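Local coordinates for protein acetyltransferase (Sinorhizobium meliloti, PDB 4JXR) that probably transfers acyl groups from acetyl-CoA to an acceptor, as a member of the GNAT acetyltransferase superfamily related to phosphinothricin acetyltransferases, at residues A[11-16]-A[64-69]; A[15-20]-A[56-61]; A[28-33]-A[88-93]. One frame throughout, in Å; residues are numbered along the deposited sequence.

Interaction 1: A[11-16]-A[64-69]; sequences AADLRS and GAVIGY
Where the 3-10 turn 11-13 leads into helix 14-27 of the GNAT fold, D13 and S16 close over V66, the first residue of strand 66-74. The closest approach is from the carboxylate of D13: its OD1 lies 3.5 Å from V66 CG2, and the two side chains cross at about a right angle. S16 meets the same valine with its methylene, S16 CB being 3.8 Å from V66 CB. V66 faces the helix with both branches in use. CG1 is anti to the backbone N (chi1 170°) and turns to S16 CB, whereas CG2 turns to D13. No direct hydrogen bond joins the segments; one water bridges them instead. It accepts from V66 N at 2.9 Å and also bonds to S16 OG at 3.0 Å. D13 is anchored elsewhere, since its OD2 makes a salt bridge to R7 and accepts from V10 N, which holds the carboxylate in place beside the valine. Just beyond, I67 and G68 both face A59 in a classic beta bulge. V66 also touches I20, one turn after S16 on helix 14-27, and V58 and L60 of the neighbouring strand 56-60.

Interaction 2: A[15-20]-A[56-61]; sequences RSITEI and YVVALD
The phenol ring of Y56 is met by I17 at its hydroxyl end: I17 CD1 approaches obliquely and lies 3.8 Å from Y56 CE1. Two other aromatic rings meet it, that of F46 edge-to-face and that of Y71 with its plane turned by about 30°. The closest contact of the pair is I17 CG2 with Y56 OH, at 3.4 Å, so the oxygen sits against both outer branches of the isoleucine, with I17 CD1 at 4.0 Å from Y56 OH. The side chains of I17 and Y56 come from opposite directions, one reaching out of the helix and the other rising from the strand to meet it. Y56 gets there because CG is anti to the backbone N (chi1 -162°), which carries the long ring across to the helix although its CB does not aim at it. With chi2 of I17 extended (163°), CD1 reaches outward and touches the strand a second time: I17 CD1 lies 4.2 Å from V58 CG1. I17 thus touches two residues, Y56 and V58, that lie two apart on the strand, while V57 between them points away. The backbones stay apart and only side chains meet across these two segments, the nearest CA atoms, those of I17 and V58, being 8.4 Å apart. The contact is buried, with no hydrogen bond across it; its polar atom is Y56 OH, set against the methyls of I17. Here helix 14-27 lies on the sheet of the GNAT fold. Strand 56-60 runs between strands 5-8 and 66-74, with helix 14-27 on this face and helix 100-115 on the other, where V57 touches L104 and A59 touches I100.

Interaction 3: A[28-33]-A[88-93]; sequences GVATYE and SIYLSP
The loop 28-33, just past the end of helix 14-27, comes alongside the end of strand 84-91 without pairing with it: the nearest CA atoms, of A30 and Y90, are 8.4 Å apart. Y90 spans the gap with its ring. Its CG is anti to the carbonyl carbon (chi1 -65°), and the phenol end comes up against A30 and T31. Y90 OH is 3.6 Å from T31 CB, while the methyl of A30 lies near the ring, A30 CB 4.3 Å from Y90 CE1. Both carbons approach the ring obliquely. The carbonyl of A30 is too far for a direct bond, with A30 O 4.1 Å from Y90 OH, and a water fills in: it donates to A30 O at 2.8 Å and has a weak link to Y90 OH at 3.5 Å. In the loop itself T31 OG1 accepts from the backbone N of E33 at 3.1 Å with an N-H...O angle of 152°, which makes an ST turn. T31 OG1 is anti to its own N (chi1 172°), which brings it to that amide; it is also hydrogen-bonded to Y21 OH. In GNAT proteins strand 84-91 borders the acetyl-CoA site, and I89 and L91, on either side of Y90 in sequence, bind acetyl-CoA in a crystal structure of this protein, although none is bound to this chain. Their side chains lie against helix 100-115, touching L104. The rings of Y90 and Y21 of helix 14-27 meet edge-to-face (T-shaped). K152 NZ donates to the carbonyl oxygens of G28, T31 and E33, tying the loop to strand 141-152, and Y32 meets Y81 of the second subunit edge-to-face.

In the fold
From the N terminus, the chain passes through the start of helix 14-27, and interaction 1 closes a loop of 47 residues back onto strand 66-74. Interaction 2 begins on the same helix, sharing R15 and S16, and closes earlier, on strand 56-60, so it nests inside interaction 1. The two strands are neighbours in the sheet, and the backbones of A59, I67 and G68 join them. Interaction 3 leaves from the loop after the helix and ends on strand 84-91, so it crosses both others. It meets interaction 1 where Y69 pairs with Y90, and interaction 2 where I20 touches Y90. Together they lay one helix and its trailing loop over three consecutive strands of one sheet.

Interaction 1: A[11-16]-A[64-69]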
ATOM      1  N   ALA A  11      20.905 -15.003   8.050  1.00 13.06           N
ATOM      2  CA  ALA A  11      21.615 -13.760   8.318  1.00 13.76           C
ATOM      3  C   ALA A  11      22.866 -13.575   7.510  1.00 13.39           C
ATOM      4  O   ALA A  11      23.201 -12.477   7.090  1.00 13.31           O
ATOM      5  CB  ALA A  11      21.897 -13.613   9.817  1.00 14.89           C
ATOM      6  N   ALA A  12      23.608 -14.680   7.264  1.00 14.27           N
ATOM      7  CA  ALA A  12      24.829 -14.635   6.490  1.00 15.26           C
ATOM      8  C   ALA A  12      24.636 -14.249   5.042  1.00 13.29           C
ATOM      9  O   ALA A  12      25.614 -13.932   4.388  1.00 15.90           O
ATOM     10  CB  ALA A  12      25.551 -15.976   6.562  1.00 17.68           C
ATOM     11  N   ASP A  13      23.367 -14.190   4.550  1.00 11.86           N
ATOM     12  CA  ASP A  13      23.108 -13.758   3.182  1.00 11.44           C
ATOM     13  C   ASP A  13      22.886 -12.262   3.048  1.00 10.33           C
ATOM     14  O   ASP A  13      22.739 -11.783   1.925  1.00 10.53           O
ATOM     15  CB  ASP A  13      21.854 -14.475   2.682  1.00 10.46           C
ATOM     16  CG  ASP A  13      21.980 -15.963   2.650  1.00 10.89           C
ATOM     17  OD1 ASP A  13      23.095 -16.485   2.316  1.00 12.27           O
ATOM     18  OD2 ASP A  13      20.975 -16.656   2.919  1.00 11.71           O
ATOM     19  N   LEU A  14      22.836 -11.529   4.167  1.00 10.75           N
ATOM     20  CA  LEU A  14      22.426 -10.132   4.104  0.50 10.46           C
ATOM     21  C   LEU A  14      23.351  -9.232   3.297  1.00 10.08           C
ATOM     22  O   LEU A  14      22.880  -8.266   2.691  1.00 10.17           O
ATOM     23  CB  LEU A  14      22.125  -9.549   5.508  0.50 10.87           C
ATOM     24  CG  LEU A  14      20.662  -9.411   5.953  0.50 11.15           C
ATOM     25  CD1 LEU A  14      19.839  -8.478   5.056  0.50 12.69           C
ATOM     26  CD2 LEU A  14      20.139 -10.834   5.922  0.50 10.46           C
ATOM     27  N   ARG A  15      24.653  -9.504   3.339  1.00  9.98           N
ATOM     28  CA  ARG A  15      25.555  -8.671   2.565  0.50  9.89           C
ATOM     29  C   ARG A  15      25.234  -8.736   1.060  1.00 10.39           C
ATOM     30  O   ARG A  15      25.144  -7.711   0.364  1.00 11.02           O
ATOM     31  CB  ARG A  15      27.006  -9.060   2.863  0.50 11.15           C
ATOM     32  CG  ARG A  15      27.987  -8.131   2.207  0.50 10.83           C
ATOM     33  CD  ARG A  15      29.370  -8.336   2.816  0.50 11.12           C
ATOM     34  NE  ARG A  15      30.313  -7.319   2.408  0.50 10.28           N
ATOM     35  CZ  ARG A  15      31.209  -7.517   1.449  0.50 10.45           C
ATOM     36  NH1 ARG A  15      31.341  -8.694   0.890  0.50 13.51           N
ATOM     37  NH2 ARG A  15      32.002  -6.517   1.109  0.50 12.60           N
ATOM     38  N   SER A  16      25.052  -9.971   0.566  1.00 10.91           N
ATOM     39  CA  SER A  16      24.703 -10.169  -0.825  1.00 11.39           C
ATOM     40  C   SER A  16      23.316  -9.612  -1.169  1.00 10.55           C
ATOM     41  O   SER A  16      23.163  -8.970  -2.217  1.00 10.88           O
ATOM     42  CB  SER A  16      24.724 -11.647  -1.164  1.00 12.91           C
ATOM     43  OG  SER A  16      26.041 -12.234  -1.043  1.00 17.19           O
ATOM     44  N   GLY A  64      27.286 -21.682  -4.880  1.00 23.76           N
ATOM     45  CA  GLY A  64      26.603 -21.357  -3.640  1.00 20.48           C
ATOM     46  C   GLY A  64      26.471 -19.875  -3.315  1.00 18.25           C
ATOM     47  O   GLY A  64      25.982 -19.540  -2.249  1.00 20.78           O
ATOM     48  N   ALA A  65      26.931 -18.979  -4.191  1.00 18.69           N
ATOM     49  CA  ALA A  65      26.808 -17.553  -3.940  1.00 17.81           C
ATOM     50  C   ALA A  65      25.357 -17.100  -4.220  1.00 14.34           C
ATOM     51  O   ALA A  65      24.729 -17.557  -5.168  1.00 14.13           O
ATOM     52  CB  ALA A  65      27.713 -16.732  -4.846  1.00 20.73           C
ATOM     53  N   VAL A  66      24.877 -16.162  -3.406  1.00 13.08           N
ATOM     54  CA  VAL A  66      23.529 -15.612  -3.599  1.00 12.01           C
ATOM     55  C   VAL A  66      23.516 -14.708  -4.797  1.00 12.07           C
ATOM     56  O   VAL A  66      24.278 -13.743  -4.854  1.00 14.32           O
ATOM     57  CB  VAL A  66      23.125 -14.841  -2.338  1.00 12.18           C
ATOM     58  CG1 VAL A  66      21.859 -14.049  -2.573  1.00 11.92           C
ATOM     59  CG2 VAL A  66      22.959 -15.808  -1.165  1.00 13.46           C
ATOM     60  N   ILE A  67      22.618 -14.987  -5.750  1.00 10.77           N
ATOM     61  CA  ILE A  67      22.480 -14.196  -6.972  1.00 11.45           C
ATOM     62  C   ILE A  67      21.096 -13.590  -7.160  1.00 10.34           C
ATOM     63  O   ILE A  67      20.867 -12.868  -8.100  1.00 11.05           O
ATOM     64  CB  ILE A  67      22.917 -15.009  -8.215  1.00 12.44           C
ATOM     65  CG1 ILE A  67      22.093 -16.276  -8.356  1.00 14.49           C
ATOM     66  CG2 ILE A  67      24.426 -15.318  -8.111  1.00 15.12           C
ATOM     67  CD1 ILE A  67      22.310 -17.026  -9.628  1.00 15.10           C
ATOM     68  N   GLY A  68      20.169 -13.887  -6.250  1.00  9.60           N
ATOM     69  CA  GLY A  68      18.857 -13.288  -6.255  1.00  9.22           C
ATOM     70  C   GLY A  68      18.178 -13.613  -4.956  1.00  8.65           C
ATOM     71  O   GLY A  68      18.613 -14.490  -4.228  1.00  9.47           O
ATOM     72  N   TYR A  69      17.060 -12.907  -4.678  1.00  8.60           N
ATOM     73  CA  TYR A  69      16.302 -13.202  -3.459  1.00  8.19           C
ATOM     74  C   TYR A  69      14.858 -12.813  -3.694  1.00  7.70           C
ATOM     75  O   TYR A  69      14.529 -12.074  -4.626  1.00  8.50           O
ATOM     76  CB  TYR A  69      16.895 -12.514  -2.230  1.00  8.92           C
ATOM     77  CG  TYR A  69      16.703 -11.017  -2.178  1.00  8.33           C
ATOM     78  CD1 TYR A  69      17.614 -10.140  -2.790  1.00  8.51           C
ATOM     79  CD2 TYR A  69      15.652 -10.450  -1.528  1.00  8.66           C
ATOM     80  CE1 TYR A  69      17.440  -8.803  -2.746  1.00  8.89           C
ATOM     81  CE2 TYR A  69      15.470  -9.112  -1.489  1.00  9.30           C
ATOM     82  CZ  TYR A  69      16.367  -8.255  -2.078  1.00  9.16           C
ATOM     83  OH  TYR A  69      16.232  -6.893  -2.067  1.00 10.54           O
TER
HETATM   84  O   HOH W   1      26.469 -15.234  -1.152  1.00 25.73           O

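Interaction 2: A[15-20]-A[56-61]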
ATOM      1  N   ARG A  15      24.653  -9.504   3.339  1.00  9.98           N
ATOM      2  CA  ARG A  15      25.555  -8.671   2.565  0.50  9.89           C
ATOM      3  C   ARG A  15      25.234  -8.736   1.060  1.00 10.39           C
ATOM      4  O   ARG A  15      25.144  -7.711   0.364  1.00 11.02           O
ATOM      5  CB  ARG A  15      27.006  -9.060   2.863  0.50 11.15           C
ATOM      6  CG  ARG A  15      27.987  -8.131   2.207  0.50 10.83           C
ATOM      7  CD  ARG A  15      29.370  -8.336   2.816  0.50 11.12           C
ATOM      8  NE  ARG A  15      30.313  -7.319   2.408  0.50 10.28           N
ATOM      9  CZ  ARG A  15      31.209  -7.517   1.449  0.50 10.45           C
ATOM     10  NH1 ARG A  15      31.341  -8.694   0.890  0.50 13.51           N
ATOM     11  NH2 ARG A  15      32.002  -6.517   1.109  0.50 12.60           N
ATOM     12  N   SER A  16      25.052  -9.971   0.566  1.00 10.91           N
ATOM     13  CA  SER A  16      24.703 -10.169  -0.825  1.00 11.39           C
ATOM     14  C   SER A  16      23.316  -9.612  -1.169  1.00 10.55           C
ATOM     15  O   SER A  16      23.163  -8.970  -2.217  1.00 10.88           O
ATOM     16  CB  SER A  16      24.724 -11.647  -1.164  1.00 12.91           C
ATOM     17  OG  SER A  16      26.041 -12.234  -1.043  1.00 17.19           O
ATOM     18  N   ILE A  17      22.343  -9.834  -0.299  1.00  9.63           N
ATOM     19  CA  ILE A  17      21.014  -9.283  -0.500  1.00  9.50           C
ATOM     20  C   ILE A  17      21.066  -7.761  -0.611  1.00  9.28           C
ATOM     21  O   ILE A  17      20.450  -7.145  -1.492  1.00  9.82           O
ATOM     22  CB  ILE A  17      20.098  -9.731   0.630  1.00  9.43           C
ATOM     23  CG1 ILE A  17      19.728 -11.212   0.492  1.00 10.21           C
ATOM     24  CG2 ILE A  17      18.848  -8.865   0.728  1.00 10.23           C
ATOM     25  CD1 ILE A  17      19.180 -11.837   1.731  1.00 10.48           C
ATOM     26  N   THR A  18      21.851  -7.135   0.276  1.00  9.22           N
ATOM     27  CA  THR A  18      21.975  -5.695   0.299  1.00  9.23           C
ATOM     28  C   THR A  18      22.559  -5.179  -1.004  1.00  9.57           C
ATOM     29  O   THR A  18      22.136  -4.173  -1.528  1.00 10.31           O
ATOM     30  CB  THR A  18      22.766  -5.258   1.539  1.00 10.13           C
ATOM     31  OG1 THR A  18      22.086  -5.665   2.727  1.00 10.42           O
ATOM     32  CG2 THR A  18      22.942  -3.755   1.585  1.00 11.28           C
ATOM     33  N   GLU A  19      23.594  -5.882  -1.458  1.00 10.17           N
ATOM     34  CA  GLU A  19      24.217  -5.476  -2.738  0.70 11.59           C
ATOM     35  C   GLU A  19      23.302  -5.584  -4.058  1.00 10.73           C
ATOM     36  O   GLU A  19      23.198  -4.720  -4.954  1.00 11.93           O
ATOM     37  CB  GLU A  19      25.527  -6.208  -3.012  0.70 12.97           C
ATOM     38  CG  GLU A  19      26.182  -5.712  -4.323  0.70 17.39           C
ATOM     39  CD  GLU A  19      26.243  -4.170  -4.448  0.70 27.56           C
ATOM     40  OE1 GLU A  19      25.800  -3.567  -5.496  0.70 34.07           O
ATOM     41  OE2 GLU A  19      26.750  -3.558  -3.483  0.70 31.46           O
ATOM     42  N   ILE A  20      22.523  -6.692  -4.025  1.00 10.35           N
ATOM     43  CA  ILE A  20      21.546  -6.900  -5.068  1.00 10.26           C
ATOM     44  C   ILE A  20      20.520  -5.789  -5.040  1.00 10.05           C
ATOM     45  O   ILE A  20      20.169  -5.205  -6.069  1.00 11.16           O
ATOM     46  CB  ILE A  20      20.903  -8.288  -4.980  1.00  9.87           C
ATOM     47  CG1 ILE A  20      21.933  -9.367  -5.272  1.00 11.06           C
ATOM     48  CG2 ILE A  20      19.725  -8.432  -5.897  1.00 11.34           C
ATOM     49  CD1 ILE A  20      21.519 -10.760  -4.848  1.00 13.19           C
ATOM     50  N   TYR A  56      11.287 -16.034   3.110  1.00  7.90           N
ATOM     51  CA  TYR A  56      12.340 -15.155   2.580  1.00  8.33           C
ATOM     52  C   TYR A  56      13.422 -16.090   2.055  1.00  8.14           C
ATOM     53  O   TYR A  56      13.996 -16.879   2.847  1.00  9.18           O
ATOM     54  CB  TYR A  56      12.832 -14.227   3.695  1.00  8.89           C
ATOM     55  CG  TYR A  56      13.598 -12.995   3.268  1.00  8.32           C
ATOM     56  CD1 TYR A  56      14.624 -13.045   2.321  1.00  8.38           C
ATOM     57  CD2 TYR A  56      13.332 -11.761   3.815  1.00  8.68           C
ATOM     58  CE1 TYR A  56      15.340 -11.899   1.982  1.00  8.72           C
ATOM     59  CE2 TYR A  56      14.032 -10.629   3.501  1.00  9.15           C
ATOM     60  CZ  TYR A  56      15.078 -10.719   2.584  1.00  8.66           C
ATOM     61  OH  TYR A  56      15.846  -9.612   2.228  1.00 10.72           O
ATOM     62  N   VAL A  57      13.653 -16.089   0.753  1.00  7.80           N
ATOM     63  CA  VAL A  57      14.456 -17.077   0.081  0.80  8.85           C
ATOM     64  C   VAL A  57      15.517 -16.456  -0.815  1.00  8.10           C
ATOM     65  O   VAL A  57      15.411 -15.289  -1.217  1.00  8.96           O
ATOM     66  CB  VAL A  57      13.550 -18.069  -0.713  0.80  9.99           C
ATOM     67  CG1 VAL A  57      12.478 -18.720   0.191  0.80 11.36           C
ATOM     68  CG2 VAL A  57      12.876 -17.403  -1.855  0.80  9.72           C
ATOM     69  N   VAL A  58      16.549 -17.228  -1.067  1.00  8.73           N
ATOM     70  CA  VAL A  58      17.605 -16.836  -1.980  1.00  8.78           C
ATOM     71  C   VAL A  58      17.752 -17.877  -3.088  1.00  9.17           C
ATOM     72  O   VAL A  58      17.439 -19.056  -2.913  1.00  9.86           O
ATOM     73  CB  VAL A  58      18.957 -16.638  -1.271  1.00  9.48           C
ATOM     74  CG1 VAL A  58      18.902 -15.440  -0.331  1.00 10.07           C
ATOM     75  CG2 VAL A  58      19.395 -17.890  -0.508  1.00 10.51           C
ATOM     76  N   ALA A  59      18.263 -17.389  -4.208  1.00  9.00           N
ATOM     77  CA  ALA A  59      18.719 -18.219  -5.332  1.00 10.11           C
ATOM     78  C   ALA A  59      20.248 -18.176  -5.363  1.00 10.19           C
ATOM     79  O   ALA A  59      20.846 -17.122  -5.155  1.00 10.75           O
ATOM     80  CB  ALA A  59      18.184 -17.706  -6.660  1.00 10.75           C
ATOM     81  N   LEU A  60      20.826 -19.330  -5.618  1.00 11.44           N
ATOM     82  CA  LEU A  60      22.274 -19.508  -5.589  1.00 12.41           C
ATOM     83  C   LEU A  60      22.808 -19.889  -6.943  1.00 13.60           C
ATOM     84  O   LEU A  60      22.173 -20.593  -7.718  1.00 15.09           O
ATOM     85  CB  LEU A  60      22.623 -20.682  -4.673  1.00 13.44           C
ATOM     86  CG  LEU A  60      22.049 -20.643  -3.258  1.00 14.25           C
ATOM     87  CD1 LEU A  60      22.515 -21.866  -2.458  1.00 16.26           C
ATOM     88  CD2 LEU A  60      22.344 -19.337  -2.513  1.00 14.66           C
ATOM     89  N   ASP A  61      24.032 -19.456  -7.215  1.00 14.44           N
ATOM     90  CA  ASP A  61      24.780 -19.973  -8.363  1.00 15.72           C
ATOM     91  C   ASP A  61      25.394 -21.324  -8.028  1.00 19.04           C
ATOM     92  O   ASP A  61      25.205 -21.864  -6.959  1.00 19.88           O
ATOM     93  CB  ASP A  61      25.779 -18.899  -8.856  1.00 17.76           C
ATOM     94  CG  ASP A  61      27.047 -18.743  -7.959  1.00 19.80           C
ATOM     95  OD1 ASP A  61      27.247 -19.549  -7.066  1.00 19.40           O
ATOM     96  OD2 ASP A  61      27.822 -17.781  -8.185  1.00 24.50           O
TER

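Interaction 3: A[28-33]-A[88-93]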
ATOM      1  N   GLY A  28      17.291   0.625 -11.425  1.00 16.75           N
ATOM      2  CA  GLY A  28      15.999   0.099 -11.899  1.00 18.11           C
ATOM      3  C   GLY A  28      14.810   0.881 -11.416  1.00 18.05           C
ATOM      4  O   GLY A  28      14.968   1.876 -10.694  1.00 18.72           O
ATOM      5  N   VAL A  29      13.621   0.452 -11.794  0.70 20.05           N
ATOM      6  CA  VAL A  29      12.429   1.072 -11.250  0.70 22.17           C
ATOM      7  C   VAL A  29      11.499   0.032 -10.625  0.70 20.06           C
ATOM      8  O   VAL A  29      10.346   0.365 -10.355  0.70 21.82           O
ATOM      9  CB  VAL A  29      11.679   1.961 -12.289  0.70 27.82           C
ATOM     10  CG1 VAL A  29      12.500   3.201 -12.645  0.70 25.67           C
ATOM     11  CG2 VAL A  29      11.312   1.142 -13.511  0.70 26.60           C
ATOM     12  N   ALA A  30      11.956  -1.200 -10.409  1.00 15.51           N
ATOM     13  CA  ALA A  30      11.203  -2.183  -9.619  1.00 16.85           C
ATOM     14  C   ALA A  30      10.970  -1.708  -8.218  1.00 15.37           C
ATOM     15  O   ALA A  30       9.987  -2.096  -7.632  1.00 18.42           O
ATOM     16  CB  ALA A  30      11.900  -3.533  -9.619  1.00 18.52           C
ATOM     17  N   THR A  31      11.921  -0.966  -7.662  1.00 12.82           N
ATOM     18  CA  THR A  31      11.744  -0.385  -6.358  1.00 11.34           C
ATOM     19  C   THR A  31      11.707   1.133  -6.487  1.00 11.15           C
ATOM     20  O   THR A  31      12.476   1.729  -7.245  1.00 12.04           O
ATOM     21  CB  THR A  31      12.834  -0.812  -5.354  1.00 12.15           C
ATOM     22  OG1 THR A  31      12.674  -0.035  -4.164  1.00 13.42           O
ATOM     23  CG2 THR A  31      14.227  -0.611  -5.924  1.00 13.60           C
ATOM     24  N   TYR A  32      10.797   1.739  -5.746  1.00 10.21           N
ATOM     25  CA  TYR A  32      10.636   3.183  -5.730  1.00  9.60           C
ATOM     26  C   TYR A  32      11.455   3.820  -4.612  1.00 10.08           C
ATOM     27  O   TYR A  32      11.432   5.033  -4.430  1.00 11.30           O
ATOM     28  CB  TYR A  32       9.160   3.540  -5.579  1.00  9.95           C
ATOM     29  CG  TYR A  32       8.357   3.328  -6.851  1.00  9.40           C
ATOM     30  CD1 TYR A  32       8.928   2.757  -7.986  1.00 10.17           C
ATOM     31  CD2 TYR A  32       7.031   3.705  -6.910  1.00 10.21           C
ATOM     32  CE1 TYR A  32       8.187   2.564  -9.139  1.00  9.33           C
ATOM     33  CE2 TYR A  32       6.279   3.509  -8.055  1.00  9.82           C
ATOM     34  CZ  TYR A  32       6.862   2.938  -9.165  1.00  8.94           C
ATOM     35  OH  TYR A  32       6.123   2.729 -10.307  1.00  9.87           O
ATOM     36  N   GLU A  33      12.185   2.985  -3.878  1.00 10.54           N
ATOM     37  CA  GLU A  33      13.288   3.599  -3.001  0.50 12.06           C
ATOM     38  C   GLU A  33      14.509   4.276  -3.836  1.00 12.43           C
ATOM     39  O   GLU A  33      14.716   3.823  -4.944  1.00 13.33           O
ATOM     40  CB  GLU A  33      13.845   2.466  -2.136  0.50 13.10           C
ATOM     41  CG  GLU A  33      14.497   2.855  -0.839  0.50 12.66           C
ATOM     42  CD  GLU A  33      14.273   1.830   0.266  0.50 16.28           C
ATOM     43  OE1 GLU A  33      14.029   0.630  -0.007  0.50 12.47           O
ATOM     44  OE2 GLU A  33      14.354   2.241   1.420  0.50 22.63           O
ATOM     45  N   SER A  88       7.932  -9.834  -3.501  1.00  8.37           N
ATOM     46  CA  SER A  88       9.056  -9.008  -3.920  1.00  9.61           C
ATOM     47  C   SER A  88      10.147  -9.920  -4.407  1.00  8.72           C
ATOM     48  O   SER A  88      10.482 -10.904  -3.765  1.00  9.97           O
ATOM     49  CB  SER A  88       9.594  -8.218  -2.743  1.00 12.35           C
ATOM     50  OG  SER A  88       8.642  -7.254  -2.278  1.00 13.93           O
ATOM     51  N   ILE A  89      10.707  -9.644  -5.586  1.00  9.10           N
ATOM     52  CA  ILE A  89      11.719 -10.467  -6.233  1.00  9.36           C
ATOM     53  C   ILE A  89      12.802  -9.570  -6.774  1.00  8.73           C
ATOM     54  O   ILE A  89      12.512  -8.643  -7.516  1.00  9.92           O
ATOM     55  CB  ILE A  89      11.128 -11.272  -7.384  1.00 10.44           C
ATOM     56  CG1 ILE A  89       9.940 -12.103  -6.969  1.00 12.57           C
ATOM     57  CG2 ILE A  89      12.209 -12.157  -8.027  1.00 12.19           C
ATOM     58  CD1 ILE A  89       9.239 -12.668  -8.152  1.00 15.90           C
ATOM     59  N   TYR A  90      14.067  -9.880  -6.472  1.00  9.18           N
ATOM     60  CA  TYR A  90      15.221  -9.110  -6.966  1.00  9.84           C
ATOM     61  C   TYR A  90      16.293 -10.058  -7.440  1.00 10.39           C
ATOM     62  O   TYR A  90      16.805 -10.861  -6.693  1.00 11.66           O
ATOM     63  CB  TYR A  90      15.768  -8.183  -5.888  1.00 11.26           C
ATOM     64  CG  TYR A  90      14.763  -7.111  -5.526  1.00 10.71           C
ATOM     65  CD1 TYR A  90      14.707  -5.950  -6.241  1.00 12.65           C
ATOM     66  CD2 TYR A  90      13.888  -7.258  -4.473  1.00 12.32           C
ATOM     67  CE1 TYR A  90      13.752  -4.990  -5.968  1.00 14.46           C
ATOM     68  CE2 TYR A  90      12.910  -6.284  -4.208  1.00 12.71           C
ATOM     69  CZ  TYR A  90      12.856  -5.184  -4.990  1.00 14.00           C
ATOM     70  OH  TYR A  90      11.902  -4.219  -4.720  1.00 17.77           O
ATOM     71  N   LEU A  91      16.655  -9.939  -8.711  1.00 12.11           N
ATOM     72  CA  LEU A  91      17.716 -10.717  -9.328  1.00 12.77           C
ATOM     73  C   LEU A  91      18.895  -9.836  -9.643  1.00 13.02           C
ATOM     74  O   LEU A  91      18.729  -8.762 -10.210  1.00 16.70           O
ATOM     75  CB  LEU A  91      17.214 -11.272 -10.656  1.00 13.82           C
ATOM     76  CG  LEU A  91      16.076 -12.235 -10.570  1.00 17.22           C
ATOM     77  CD1 LEU A  91      15.625 -12.682 -11.949  1.00 20.15           C
ATOM     78  CD2 LEU A  91      16.406 -13.423  -9.714  1.00 21.49           C
ATOM     79  N   SER A  92      20.088 -10.304  -9.362  1.00 12.57           N
ATOM     80  CA  SER A  92      21.301  -9.660  -9.867  1.00 13.94           C
ATOM     81  C   SER A  92      21.284  -9.739 -11.385  1.00 13.85           C
ATOM     82  O   SER A  92      20.680 -10.642 -11.990  1.00 13.25           O
ATOM     83  CB  SER A  92      22.523 -10.335  -9.325  1.00 14.57           C
ATOM     84  OG  SER A  92      22.674 -11.619  -9.787  1.00 15.25           O
ATOM     85  N   PRO A  93      21.990  -8.802 -12.056  1.00 17.89           N
ATOM     86  CA  PRO A  93      22.001  -8.835 -13.523  1.00 20.79           C
ATOM     87  C   PRO A  93      22.384 -10.193 -14.076  1.00 20.18           C
ATOM     88  O   PRO A  93      21.757 -10.637 -15.061  1.00 25.62           O
ATOM     89  CB  PRO A  93      23.021  -7.766 -13.867  1.00 28.87           C
ATOM     90  CG  PRO A  93      22.802  -6.740 -12.778  1.00 26.10           C
ATOM     91  CD  PRO A  93      22.633  -7.582 -11.539  1.00 20.40           C
TER
HETATM   92  O   HOH W   2       8.930  -2.446  -5.026  1.00 28.73           O